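Local coordinates for phage-like element PBSX protein XepA (Bacillus subtilis subsp. subtilis str. 168, PDB 6I56) that is of unknown function, comes from a phage-like element and does not seem to take part in host cell lysis, at residues T51-Q56 with R122-N127. Numbering follows the deposited sequence.
Sequences TEAYSQ and RYVNGN
Two groups of the partner strand meet the carbonyl oxygen of Tyr54: Tyr123 N donates a hydrogen bond to it at 2.8 Å, in the carbonyl plane and fairly straight (160° at the hydrogen), and the weaker CA-H...O contact of Arg122 adds to it, with CA 3.2 Å from the oxygen. Tyr123 O mirrors this, taking the N-H of Tyr54 together with a CA-H contact from Ala53. The two tyrosines thus form a hydrogen-bonded antiparallel pair, flanked by the non-hydrogen-bonded pairs Ala53-Val124 and Ser55-Arg122, in strands running at 173° to each other. Ahead of Ala53, where its own strand has not yet begun, the pairing continues less regularly: Asn125 N donates to Glu52 O at 2.9 Å, and Thr51 N reaches Gly126 O with the donor tilted well out of the carbonyl plane.

On the face carrying Ala53, Ser55, Arg122 and Val124, the alkyl part of Arg122 lies alongside Ser55, whose OG is 3.4 Å from Arg122 CD. The arginine chain then bends at chi3 (59°), and its guanidinium leaves Ser55 for a salt bridge with Glu85 and a cation-pi contact with Phe83 on the adjoining strand. Farther along this face, one methyl of Val124, CG1, meets Ala53 CB at 4.1 Å. Tyr54 and Tyr123 project from the other face and diverge: the former rests on Leu43 and Thr44, the latter on Ala74, Ala76 and the ring of Phe133, all from the facing sheet. Asn125 sets its CB 3.4 Å from Glu52 O, while its ND2 binds the carbonyls of Lys49 and Leu128, which ties the loop before Ala53 to the one that follows Asn125.

The contact therefore joins strand 53-60, outermost of its sheet within the chain, to strand 118-125 in an eight-stranded, two-sheet antiparallel sandwich, whose strand order matches a jelly roll.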
ATOM      1  N   THR B  51       2.021 -46.612  -9.991  1.00 71.89           N
ATOM      2  CA  THR B  51       3.355 -46.241  -9.444  1.00 68.48           C
ATOM      3  C   THR B  51       4.332 -45.849 -10.558  1.00 65.86           C
ATOM      4  O   THR B  51       5.437 -45.485 -10.213  1.00 62.29           O
ATOM      5  CB  THR B  51       3.921 -47.352  -8.554  1.00 71.58           C
ATOM      6  OG1 THR B  51       4.564 -48.317  -9.394  1.00 71.40           O
ATOM      7  CG2 THR B  51       2.856 -48.008  -7.689  1.00 74.03           C
ATOM      8  N   GLU B  52       3.960 -45.899 -11.835  1.00 66.08           N
ATOM      9  CA  GLU B  52       4.892 -45.548 -12.940  1.00 65.64           C
ATOM     10  C   GLU B  52       5.070 -44.010 -13.011  1.00 65.46           C
ATOM     11  O   GLU B  52       4.159 -43.233 -12.650  1.00 65.48           O
ATOM     12  CB  GLU B  52       4.404 -46.158 -14.256  1.00 66.22           C
ATOM     13  CG  GLU B  52       5.326 -45.880 -15.431  1.00 66.26           C
ATOM     14  CD  GLU B  52       4.816 -46.317 -16.798  1.00 68.86           C
ATOM     15  OE1 GLU B  52       3.636 -46.718 -16.938  1.00 70.75           O
ATOM     16  OE2 GLU B  52       5.574 -46.152 -17.752  1.00 71.39           O
ATOM     17  N   ALA B  53       6.255 -43.563 -13.424  1.00 63.55           N
ATOM     18  CA  ALA B  53       6.672 -42.154 -13.461  1.00 60.23           C
ATOM     19  C   ALA B  53       6.807 -41.709 -14.921  1.00 60.55           C
ATOM     20  O   ALA B  53       7.168 -42.538 -15.770  1.00 61.33           O
ATOM     21  CB  ALA B  53       7.972 -42.000 -12.727  1.00 60.89           C
ATOM     22  N   TYR B  54       6.456 -40.462 -15.219  1.00 58.77           N
ATOM     23  CA  TYR B  54       6.899 -39.748 -16.437  1.00 55.59           C
ATOM     24  C   TYR B  54       7.964 -38.737 -15.994  1.00 54.33           C
ATOM     25  O   TYR B  54       7.735 -38.034 -14.982  1.00 51.77           O
ATOM     26  CB  TYR B  54       5.718 -39.072 -17.133  1.00 55.86           C
ATOM     27  CG  TYR B  54       6.163 -38.002 -18.094  1.00 53.97           C
ATOM     28  CD1 TYR B  54       6.565 -38.328 -19.376  1.00 53.58           C
ATOM     29  CD2 TYR B  54       6.238 -36.679 -17.699  1.00 51.78           C
ATOM     30  CE1 TYR B  54       6.996 -37.360 -20.265  1.00 52.51           C
ATOM     31  CE2 TYR B  54       6.681 -35.698 -18.570  1.00 50.21           C
ATOM     32  CZ  TYR B  54       7.052 -36.039 -19.856  1.00 51.65           C
ATOM     33  OH  TYR B  54       7.512 -35.061 -20.687  1.00 50.03           O
ATOM     34  N   SER B  55       9.110 -38.720 -16.678  1.00 54.83           N
ATOM     35  CA  SER B  55      10.207 -37.725 -16.520  1.00 53.53           C
ATOM     36  C   SER B  55      10.454 -37.016 -17.851  1.00 51.37           C
ATOM     37  O   SER B  55      10.942 -37.680 -18.804  1.00 49.18           O
ATOM     38  CB  SER B  55      11.478 -38.310 -16.015  1.00 55.35           C
ATOM     39  OG  SER B  55      11.315 -38.701 -14.678  1.00 59.10           O
ATOM     40  N   GLN B  56      10.162 -35.713 -17.897  1.00 47.46           N
ATOM     41  CA  GLN B  56      10.542 -34.859 -19.037  1.00 47.95           C
ATOM     42  C   GLN B  56      12.071 -34.840 -19.086  1.00 48.18           C
ATOM     43  O   GLN B  56      12.685 -34.786 -17.998  1.00 46.89           O
ATOM     44  CB  GLN B  56       9.961 -33.466 -18.838  1.00 46.60           C
ATOM     45  CG  GLN B  56      10.286 -32.489 -19.957  1.00 46.28           C
ATOM     46  CD  GLN B  56       9.754 -31.094 -19.638  1.00 45.41           C
ATOM     47  OE1 GLN B  56       9.593 -30.716 -18.472  1.00 41.70           O
ATOM     48  NE2 GLN B  56       9.456 -30.333 -20.685  1.00 44.10           N
ATOM     49  N   ARG B 122       8.380 -33.977 -13.485  1.00 46.61           N
ATOM     50  CA  ARG B 122       8.334 -35.420 -13.206  1.00 48.37           C
ATOM     51  C   ARG B 122       6.978 -35.702 -12.565  1.00 50.15           C
ATOM     52  O   ARG B 122       6.629 -35.008 -11.624  1.00 52.08           O
ATOM     53  CB  ARG B 122       9.524 -35.835 -12.327  1.00 48.83           C
ATOM     54  CG  ARG B 122       9.618 -37.325 -12.040  1.00 48.69           C
ATOM     55  CD  ARG B 122      10.957 -37.709 -11.420  1.00 49.71           C
ATOM     56  NE  ARG B 122      11.125 -36.979 -10.187  1.00 49.38           N
ATOM     57  CZ  ARG B 122      10.698 -37.379  -9.001  1.00 50.41           C
ATOM     58  NH1 ARG B 122      10.105 -38.549  -8.854  1.00 52.95           N
ATOM     59  NH2 ARG B 122      10.843 -36.584  -7.953  1.00 49.60           N
ATOM     60  N   TYR B 123       6.227 -36.660 -13.104  1.00 53.79           N
ATOM     61  CA  TYR B 123       4.894 -37.029 -12.590  1.00 52.60           C
ATOM     62  C   TYR B 123       4.950 -38.483 -12.123  1.00 56.54           C
ATOM     63  O   TYR B 123       5.289 -39.360 -12.934  1.00 57.34           O
ATOM     64  CB  TYR B 123       3.814 -36.870 -13.655  1.00 52.86           C
ATOM     65  CG  TYR B 123       2.420 -37.030 -13.093  1.00 54.66           C
ATOM     66  CD1 TYR B 123       1.861 -38.287 -12.898  1.00 54.50           C
ATOM     67  CD2 TYR B 123       1.685 -35.915 -12.702  1.00 52.35           C
ATOM     68  CE1 TYR B 123       0.594 -38.428 -12.355  1.00 55.94           C
ATOM     69  CE2 TYR B 123       0.421 -36.038 -12.159  1.00 53.13           C
ATOM     70  CZ  TYR B 123      -0.126 -37.304 -11.985  1.00 54.57           C
ATOM     71  OH  TYR B 123      -1.362 -37.425 -11.436  1.00 53.07           O
ATOM     72  N   VAL B 124       4.604 -38.746 -10.868  1.00 57.62           N
ATOM     73  CA  VAL B 124       4.571 -40.136 -10.356  1.00 60.08           C
ATOM     74  C   VAL B 124       3.111 -40.487 -10.107  1.00 60.64           C
ATOM     75  O   VAL B 124       2.480 -39.857  -9.226  1.00 57.84           O
ATOM     76  CB  VAL B 124       5.477 -40.367  -9.127  1.00 63.68           C
ATOM     77  CG1 VAL B 124       6.910 -39.895  -9.406  1.00 59.70           C
ATOM     78  CG2 VAL B 124       4.930 -39.728  -7.858  1.00 66.47           C
ATOM     79  N   ASN B 125       2.618 -41.480 -10.861  1.00 61.22           N
ATOM     80  CA  ASN B 125       1.227 -41.986 -10.720  1.00 61.25           C
ATOM     81  C   ASN B 125       1.094 -42.673  -9.371  1.00 62.14           C
ATOM     82  O   ASN B 125       2.066 -43.255  -8.923  1.00 63.45           O
ATOM     83  CB  ASN B 125       0.838 -42.886 -11.889  1.00 62.35           C
ATOM     84  CG  ASN B 125      -0.611 -43.311 -11.833  1.00 64.91           C
ATOM     85  OD1 ASN B 125      -1.474 -42.555 -11.362  1.00 64.88           O
ATOM     86  ND2 ASN B 125      -0.882 -44.527 -12.301  1.00 68.17           N
ATOM     87  N   GLY B 126      -0.092 -42.629  -8.770  1.00 63.02           N
ATOM     88  CA  GLY B 126      -0.414 -43.360  -7.529  1.00 66.07           C
ATOM     89  C   GLY B 126      -0.683 -44.828  -7.799  1.00 70.01           C
ATOM     90  O   GLY B 126      -0.204 -45.353  -8.831  1.00 69.09           O
ATOM     91  N   ASN B 127      -1.452 -45.481  -6.925  1.00 75.04           N
ATOM     92  CA  ASN B 127      -1.516 -46.976  -6.890  1.00 80.42           C
ATOM     93  C   ASN B 127      -2.561 -47.497  -7.883  1.00 80.11           C
ATOM     94  O   ASN B 127      -2.758 -48.727  -7.926  1.00 82.89           O
ATOM     95  CB  ASN B 127      -1.674 -47.656  -5.528  1.00 85.82           C
ATOM     96  CG  ASN B 127      -2.158 -46.755  -4.421  1.00 89.19           C
ATOM     97  OD1 ASN B 127      -3.044 -45.945  -4.677  1.00 93.75           O
ATOM     98  ND2 ASN B 127      -1.541 -46.862  -3.257  1.00 90.34           N
TER